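Local coordinates for protein teichoic acid D-alanine hydrolase (Staphylococcus aureus, PDB 5ZH8) that hydrolyses the D-alanyl esters on wall teichoic acid and lipoteichoic acid, influencing methicillin resistance and cell wall structure in this bacterium, at residues L87-V92 / L365-N370; Y259-Y264 / F347-T352. All coordinates share one frame; numbering follows the deposited sequence.

From the N terminus, the chain leaves helix 74-85 and passes through 87-92, the turn into strand 90-96 and the first segment of contact 1. It returns there some 270 residues later, when strand 359-365 runs out into the turn leading to helix 371-382, so contact 1 closes a loop around most of the protein. Contact 2 nests inside that loop: it brings 259-264, leading into the two-stranded sheet of 264-265 and 272-273, onto the turn and start of strand 349-355. Two probable hydrogen bonds join the contacts: L365 O to V350 N (2.7 Å) between neighbouring strands of the eight-stranded sheet, and K368 N to Y264 O (2.8 Å) from the loop after 359-365 to strand 264-265.

Contact 1: residues L87-V92 / L365-N370; sequences LFNGSV and LNVKGN
Two hydrogen bonds join the segments, both centred on N89 and N366. The backbone one runs from N366 N to N89 O at 3.2 Å, fairly straight at the hydrogen (153°), with the donor in the carbonyl plane. It lies beside G90 and L365, a non-hydrogen-bonded antiparallel pair whose CA atoms are 4.4 Å apart. The second bond links the two amides, which cross obliquely with their planes 42° apart: N89 ND2 gives to N366 OD1 at 2.8 Å, the acceptor near the plane of the N89 amide but the donor above the N366 carbonyl plane. The crowded position of N366 CG, between backbone N and carbonyl carbon (chi1 64°), brings OD1 to N89. Both buried amides have second partners: each ND2 also bonds Y108 O, and N366 ND2 reaches K262 O as well, so further bonds hold both amides.

Apolar contacts flank these bonds. V367 CG2 crosses the N89 side chain obliquely, 3.6 Å from its CG. L365 CD1 slants against the F88 ring, 3.5 Å from CE1, with helix 371-382 touching both side chains through N371. Before the strand, L87 ends helix 74-85 with a Schellman motif. Strand 90-96, which follows that helix, thus lies antiparallel beside 359-365, the last strand, just ahead of the C-terminal helix 371-382, as in the fold shared by serine beta-lactamases and penicillin-binding proteins.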
ATOM      1  N   LEU A  87      -8.081  11.655 -10.544  1.00 49.93           N
ATOM      2  CA  LEU A  87      -8.237  10.292 -11.070  1.00 50.64           C
ATOM      3  C   LEU A  87      -8.736   9.307 -10.020  1.00 49.29           C
ATOM      4  O   LEU A  87      -8.414   8.133 -10.062  1.00 49.26           O
ATOM      5  CB  LEU A  87      -6.926   9.796 -11.694  1.00 51.88           C
ATOM      6  CG  LEU A  87      -6.255  10.742 -12.695  1.00 53.41           C
ATOM      7  CD1 LEU A  87      -4.871  10.237 -13.072  1.00 54.65           C
ATOM      8  CD2 LEU A  87      -7.137  10.915 -13.918  1.00 54.70           C
ATOM      9  N   PHE A  88      -9.534   9.809  -9.084  1.00 48.63           N
ATOM     10  CA  PHE A  88     -10.123   9.006  -8.015  1.00 47.54           C
ATOM     11  C   PHE A  88     -10.924   7.859  -8.613  1.00 48.51           C
ATOM     12  O   PHE A  88     -11.739   8.077  -9.509  1.00 49.61           O
ATOM     13  CB  PHE A  88     -11.033   9.903  -7.173  1.00 46.53           C
ATOM     14  CG  PHE A  88     -11.742   9.196  -6.054  1.00 45.66           C
ATOM     15  CD1 PHE A  88     -11.034   8.632  -4.997  1.00 44.74           C
ATOM     16  CD2 PHE A  88     -13.134   9.133  -6.034  1.00 45.93           C
ATOM     17  CE1 PHE A  88     -11.703   8.002  -3.955  1.00 43.74           C
ATOM     18  CE2 PHE A  88     -13.804   8.507  -4.993  1.00 44.91           C
ATOM     19  CZ  PHE A  88     -13.088   7.939  -3.953  1.00 43.71           C
ATOM     20  N   ASN A  89     -10.674   6.641  -8.139  1.00 48.57           N
ATOM     21  CA  ASN A  89     -11.481   5.485  -8.535  1.00 49.38           C
ATOM     22  C   ASN A  89     -12.182   4.899  -7.311  1.00 47.91           C
ATOM     23  O   ASN A  89     -11.565   4.194  -6.511  1.00 46.91           O
ATOM     24  CB  ASN A  89     -10.616   4.429  -9.224  1.00 50.83           C
ATOM     25  CG  ASN A  89     -11.444   3.412  -9.991  1.00 52.40           C
ATOM     26  OD1 ASN A  89     -11.552   3.493 -11.216  1.00 54.31           O
ATOM     27  ND2 ASN A  89     -12.041   2.458  -9.279  1.00 51.60           N
ATOM     28  N   GLY A  90     -13.467   5.209  -7.173  1.00 47.72           N
ATOM     29  CA  GLY A  90     -14.260   4.750  -6.043  1.00 46.78           C
ATOM     30  C   GLY A  90     -15.526   5.570  -5.898  1.00 46.79           C
ATOM     31  O   GLY A  90     -16.103   5.986  -6.898  1.00 47.90           O
ATOM     32  N   SER A  91     -15.944   5.821  -4.657  1.00 45.79           N
ATOM     33  CA  SER A  91     -17.215   6.502  -4.386  1.00 46.10           C
ATOM     34  C   SER A  91     -17.137   7.407  -3.173  1.00 44.94           C
ATOM     35  O   SER A  91     -16.400   7.138  -2.225  1.00 44.23           O
ATOM     36  CB  SER A  91     -18.325   5.481  -4.150  1.00 46.91           C
ATOM     37  OG  SER A  91     -19.555   6.123  -3.837  1.00 47.51           O
ATOM     38  N   VAL A  92     -17.936   8.470  -3.200  1.00 45.28           N
ATOM     39  CA  VAL A  92     -17.983   9.435  -2.113  1.00 44.19           C
ATOM     40  C   VAL A  92     -19.415   9.587  -1.625  1.00 44.80           C
ATOM     41  O   VAL A  92     -20.367   9.436  -2.393  1.00 46.07           O
ATOM     42  CB  VAL A  92     -17.418  10.813  -2.545  1.00 44.26           C
ATOM     43  CG1 VAL A  92     -18.322  11.492  -3.571  1.00 45.82           C
ATOM     44  CG2 VAL A  92     -17.201  11.704  -1.331  1.00 43.21           C
ATOM     45  N   LEU A 365     -12.333   3.781  -1.796  1.00 46.36           N
ATOM     46  CA  LEU A 365     -11.388   3.662  -2.886  1.00 47.44           C
ATOM     47  C   LEU A 365     -11.122   2.187  -3.186  1.00 48.30           C
ATOM     48  O   LEU A 365     -10.668   1.460  -2.313  1.00 47.76           O
ATOM     49  CB  LEU A 365     -10.096   4.363  -2.471  1.00 47.32           C
ATOM     50  CG  LEU A 365      -8.987   4.486  -3.501  1.00 48.69           C
ATOM     51  CD1 LEU A 365      -9.388   5.431  -4.629  1.00 49.41           C
ATOM     52  CD2 LEU A 365      -7.726   4.965  -2.798  1.00 48.64           C
ATOM     53  N   ASN A 366     -11.405   1.752  -4.416  1.00 49.70           N
ATOM     54  CA  ASN A 366     -11.199   0.346  -4.817  1.00 50.84           C
ATOM     55  C   ASN A 366      -9.986   0.109  -5.735  1.00 52.43           C
ATOM     56  O   ASN A 366      -9.747  -1.013  -6.167  1.00 53.98           O
ATOM     57  CB  ASN A 366     -12.475  -0.257  -5.417  1.00 51.52           C
ATOM     58  CG  ASN A 366     -12.902   0.407  -6.707  1.00 52.32           C
ATOM     59  OD1 ASN A 366     -13.053   1.619  -6.767  1.00 51.50           O
ATOM     60  ND2 ASN A 366     -13.130  -0.394  -7.740  1.00 54.26           N
ATOM     61  N   VAL A 367      -9.224   1.159  -6.031  1.00 52.55           N
ATOM     62  CA  VAL A 367      -7.865   1.002  -6.556  1.00 53.91           C
ATOM     63  C   VAL A 367      -6.928   1.523  -5.468  1.00 53.33           C
ATOM     64  O   VAL A 367      -6.995   2.687  -5.087  1.00 52.15           O
ATOM     65  CB  VAL A 367      -7.635   1.770  -7.869  1.00 54.65           C
ATOM     66  CG1 VAL A 367      -6.233   1.507  -8.391  1.00 56.19           C
ATOM     67  CG2 VAL A 367      -8.675   1.377  -8.907  1.00 55.66           C
ATOM     68  N   LYS A 368      -6.069   0.649  -4.960  1.00 54.59           N
ATOM     69  CA  LYS A 368      -5.262   0.970  -3.790  1.00 54.20           C
ATOM     70  C   LYS A 368      -4.422   2.216  -4.021  1.00 53.99           C
ATOM     71  O   LYS A 368      -3.829   2.399  -5.090  1.00 55.06           O
ATOM     72  CB  LYS A 368      -4.354  -0.197  -3.424  1.00 56.29           C
ATOM     73  CG  LYS A 368      -3.697  -0.066  -2.064  1.00 56.16           C
ATOM     74  CD  LYS A 368      -2.913  -1.337  -1.742  1.00 58.39           C
ATOM     75  CE  LYS A 368      -2.365  -1.324  -0.325  1.00 58.38           C
ATOM     76  NZ  LYS A 368      -1.547  -0.106  -0.044  1.00 58.37           N
ATOM     77  N   GLY A 369      -4.380   3.067  -3.004  1.00 52.42           N
ATOM     78  CA  GLY A 369      -3.635   4.310  -3.073  1.00 52.40           C
ATOM     79  C   GLY A 369      -3.843   5.102  -1.808  1.00 50.83           C
ATOM     80  O   GLY A 369      -4.380   4.593  -0.837  1.00 49.94           O
ATOM     81  N   ASN A 370      -3.421   6.358  -1.827  1.00 50.73           N
ATOM     82  CA  ASN A 370      -3.481   7.205  -0.646  1.00 49.47           C
ATOM     83  C   ASN A 370      -4.862   7.848  -0.511  1.00 48.05           C
ATOM     84  O   ASN A 370      -5.152   8.882  -1.127  1.00 48.62           O
ATOM     85  CB  ASN A 370      -2.391   8.268  -0.726  1.00 50.31           C
ATOM     86  CG  ASN A 370      -2.167   8.975   0.587  1.00 49.86           C
ATOM     87  OD1 ASN A 370      -3.028   8.972   1.465  1.00 48.36           O
ATOM     88  ND2 ASN A 370      -0.998   9.591   0.727  1.00 51.23           N
TER

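Contact 2: residues Y259-Y264 / F347-T352; sequences YLAKGY and FGQVFT
F347 starts the segment by turning its ring away from the 259-264 backbone and offering its carbonyl instead: G263 CA makes a CA-H...O contact with F347 O at 3.5 Å. G348 follows at positive phi (72°) and packs directly against G263, the CA atoms 4.1 Å apart, glycine facing glycine with no side chain between the two backbones. Its O takes a weak hydrogen bond from Y264 N at 3.4 Å. F347 and G348 together make the two-residue turn of the beta hairpin between strands 340-346 and 349-355, inside the large antiparallel sheet of the beta-lactamase-type fold, so the loop is bound to a hairpin tip. Q349 opens the second strand and carries the side-chain half of the contact. With CG anti to the carbonyl carbon (chi1 -53°), its extended chain runs across G263, CG 3.6 Å from the glycine CA, and brings the amide to A261. There NE2 makes a weak, bent bond to A261 O at 2.9 Å, while OE1 accepts from L124 N; the amide thus bridges the loop and strand 123-124. A261 also points its CB toward this amide, 3.9 Å from Q349 NE2.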
ATOM      1  N   TYR A 259     -23.272  -5.707  -6.736  1.00 64.35           N
ATOM      2  CA  TYR A 259     -22.752  -4.402  -6.343  1.00 61.74           C
ATOM      3  C   TYR A 259     -21.428  -4.448  -5.557  1.00 59.11           C
ATOM      4  O   TYR A 259     -20.878  -3.402  -5.200  1.00 56.84           O
ATOM      5  CB  TYR A 259     -23.831  -3.655  -5.543  1.00 61.14           C
ATOM      6  CG  TYR A 259     -25.087  -3.344  -6.353  1.00 63.81           C
ATOM      7  CD1 TYR A 259     -25.012  -2.613  -7.539  1.00 65.06           C
ATOM      8  CD2 TYR A 259     -26.344  -3.775  -5.936  1.00 65.49           C
ATOM      9  CE1 TYR A 259     -26.143  -2.327  -8.286  1.00 67.45           C
ATOM     10  CE2 TYR A 259     -27.485  -3.491  -6.679  1.00 67.98           C
ATOM     11  CZ  TYR A 259     -27.375  -2.764  -7.853  1.00 69.02           C
ATOM     12  OH  TYR A 259     -28.489  -2.463  -8.608  1.00 71.97           O
ATOM     13  N   LEU A 260     -20.903  -5.645  -5.315  1.00 59.31           N
ATOM     14  CA  LEU A 260     -19.680  -5.786  -4.522  1.00 57.67           C
ATOM     15  C   LEU A 260     -18.458  -5.396  -5.349  1.00 57.48           C
ATOM     16  O   LEU A 260     -18.158  -6.031  -6.354  1.00 60.08           O
ATOM     17  CB  LEU A 260     -19.546  -7.216  -3.973  1.00 58.70           C
ATOM     18  CG  LEU A 260     -20.119  -7.543  -2.574  1.00 57.74           C
ATOM     19  CD1 LEU A 260     -21.427  -6.840  -2.220  1.00 57.17           C
ATOM     20  CD2 LEU A 260     -20.258  -9.050  -2.421  1.00 59.67           C
ATOM     21  N   ALA A 261     -17.755  -4.361  -4.905  1.00 55.17           N
ATOM     22  CA  ALA A 261     -16.610  -3.825  -5.628  1.00 54.80           C
ATOM     23  C   ALA A 261     -15.406  -4.751  -5.589  1.00 55.34           C
ATOM     24  O   ALA A 261     -15.198  -5.487  -4.633  1.00 54.84           O
ATOM     25  CB  ALA A 261     -16.227  -2.460  -5.063  1.00 52.68           C
ATOM     26  N   LYS A 262     -14.610  -4.686  -6.648  1.00 56.61           N
ATOM     27  CA  LYS A 262     -13.353  -5.406  -6.733  1.00 57.54           C
ATOM     28  C   LYS A 262     -12.234  -4.426  -6.409  1.00 56.08           C
ATOM     29  O   LYS A 262     -12.255  -3.281  -6.861  1.00 55.04           O
ATOM     30  CB  LYS A 262     -13.166  -5.982  -8.141  1.00 60.13           C
ATOM     31  CG  LYS A 262     -14.312  -6.875  -8.590  1.00 62.08           C
ATOM     32  CD  LYS A 262     -14.182  -7.317 -10.045  1.00 64.74           C
ATOM     33  CE  LYS A 262     -13.205  -8.468 -10.219  1.00 66.68           C
ATOM     34  NZ  LYS A 262     -13.082  -8.879 -11.652  1.00 69.76           N
ATOM     35  N   GLY A 263     -11.266  -4.879  -5.621  1.00 56.25           N
ATOM     36  CA  GLY A 263     -10.122  -4.058  -5.237  1.00 55.59           C
ATOM     37  C   GLY A 263      -8.940  -4.345  -6.133  1.00 57.87           C
ATOM     38  O   GLY A 263      -8.791  -5.460  -6.637  1.00 59.86           O
ATOM     39  N   TYR A 264      -8.093  -3.340  -6.330  1.00 57.96           N
ATOM     40  CA  TYR A 264      -6.978  -3.456  -7.269  1.00 60.18           C
ATOM     41  C   TYR A 264      -5.679  -2.879  -6.715  1.00 61.09           C
ATOM     42  O   TYR A 264      -5.681  -1.950  -5.905  1.00 58.79           O
ATOM     43  CB  TYR A 264      -7.331  -2.762  -8.581  1.00 59.99           C
ATOM     44  CG  TYR A 264      -8.492  -3.394  -9.304  1.00 60.56           C
ATOM     45  CD1 TYR A 264      -8.288  -4.431 -10.205  1.00 62.93           C
ATOM     46  CD2 TYR A 264      -9.794  -2.962  -9.087  1.00 58.99           C
ATOM     47  CE1 TYR A 264      -9.346  -5.017 -10.875  1.00 64.03           C
ATOM     48  CE2 TYR A 264     -10.862  -3.548  -9.747  1.00 60.14           C
ATOM     49  CZ  TYR A 264     -10.631  -4.574 -10.647  1.00 62.68           C
ATOM     50  OH  TYR A 264     -11.685  -5.160 -11.311  1.00 63.99           O
ATOM     51  N   PHE A 347      -7.648  -5.947   0.875  1.00 50.86           N
ATOM     52  CA  PHE A 347      -7.728  -6.466  -0.494  1.00 52.39           C
ATOM     53  C   PHE A 347      -7.952  -5.394  -1.549  1.00 51.52           C
ATOM     54  O   PHE A 347      -8.972  -5.382  -2.238  1.00 51.11           O
ATOM     55  CB  PHE A 347      -8.785  -7.569  -0.589  1.00 53.31           C
ATOM     56  CG  PHE A 347      -8.418  -8.804   0.178  1.00 54.66           C
ATOM     57  CD1 PHE A 347      -7.621  -9.785  -0.401  1.00 57.06           C
ATOM     58  CD2 PHE A 347      -8.846  -8.974   1.485  1.00 53.52           C
ATOM     59  CE1 PHE A 347      -7.269 -10.914   0.308  1.00 58.60           C
ATOM     60  CE2 PHE A 347      -8.497 -10.108   2.196  1.00 55.02           C
ATOM     61  CZ  PHE A 347      -7.707 -11.077   1.604  1.00 57.61           C
ATOM     62  N   GLY A 348      -6.985  -4.485  -1.638  1.00 51.31           N
ATOM     63  CA  GLY A 348      -6.961  -3.445  -2.662  1.00 51.18           C
ATOM     64  C   GLY A 348      -7.980  -2.331  -2.522  1.00 49.28           C
ATOM     65  O   GLY A 348      -8.137  -1.527  -3.436  1.00 49.34           O
ATOM     66  N   GLN A 349      -8.666  -2.269  -1.383  1.00 47.85           N
ATOM     67  CA  GLN A 349      -9.666  -1.241  -1.149  1.00 46.09           C
ATOM     68  C   GLN A 349      -9.284  -0.433   0.076  1.00 44.49           C
ATOM     69  O   GLN A 349      -8.542  -0.906   0.935  1.00 44.74           O
ATOM     70  CB  GLN A 349     -11.050  -1.864  -0.987  1.00 46.20           C
ATOM     71  CG  GLN A 349     -11.427  -2.786  -2.147  1.00 48.37           C
ATOM     72  CD  GLN A 349     -12.918  -3.045  -2.279  1.00 48.57           C
ATOM     73  OE1 GLN A 349     -13.740  -2.334  -1.699  1.00 47.71           O
ATOM     74  NE2 GLN A 349     -13.276  -4.056  -3.059  1.00 50.35           N
ATOM     75  N   VAL A 350      -9.766   0.801   0.130  1.00 43.34           N
ATOM     76  CA  VAL A 350      -9.550   1.673   1.277  1.00 42.27           C
ATOM     77  C   VAL A 350     -10.866   2.374   1.581  1.00 41.50           C
ATOM     78  O   VAL A 350     -11.443   3.024   0.704  1.00 42.07           O
ATOM     79  CB  VAL A 350      -8.469   2.741   1.026  1.00 42.24           C
ATOM     80  CG1 VAL A 350      -7.968   3.284   2.353  1.00 41.56           C
ATOM     81  CG2 VAL A 350      -7.308   2.175   0.226  1.00 43.77           C
ATOM     82  N   PHE A 351     -11.329   2.241   2.822  1.00 40.42           N
ATOM     83  CA  PHE A 351     -12.619   2.769   3.227  1.00 39.67           C
ATOM     84  C   PHE A 351     -12.416   3.690   4.430  1.00 38.75           C
ATOM     85  O   PHE A 351     -12.075   3.237   5.521  1.00 38.48           O
ATOM     86  CB  PHE A 351     -13.556   1.613   3.571  1.00 39.93           C
ATOM     87  CG  PHE A 351     -15.004   1.985   3.559  1.00 39.57           C
ATOM     88  CD1 PHE A 351     -15.596   2.540   4.677  1.00 38.72           C
ATOM     89  CD2 PHE A 351     -15.771   1.781   2.422  1.00 40.45           C
ATOM     90  CE1 PHE A 351     -16.930   2.888   4.665  1.00 38.88           C
ATOM     91  CE2 PHE A 351     -17.110   2.127   2.402  1.00 40.62           C
ATOM     92  CZ  PHE A 351     -17.690   2.686   3.525  1.00 39.79           C
ATOM     93  N   THR A 352     -12.620   4.983   4.218  1.00 38.38           N
ATOM     94  CA  THR A 352     -12.229   5.984   5.198  1.00 37.98           C
ATOM     95  C   THR A 352     -13.381   6.942   5.470  1.00 37.60           C
ATOM     96  O   THR A 352     -14.151   7.274   4.571  1.00 37.95           O
ATOM     97  CB  THR A 352     -10.978   6.755   4.725  1.00 38.51           C
ATOM     98  OG1 THR A 352      -9.959   5.827   4.314  1.00 38.97           O
ATOM     99  CG2 THR A 352     -10.428   7.630   5.835  1.00 38.54           C
TER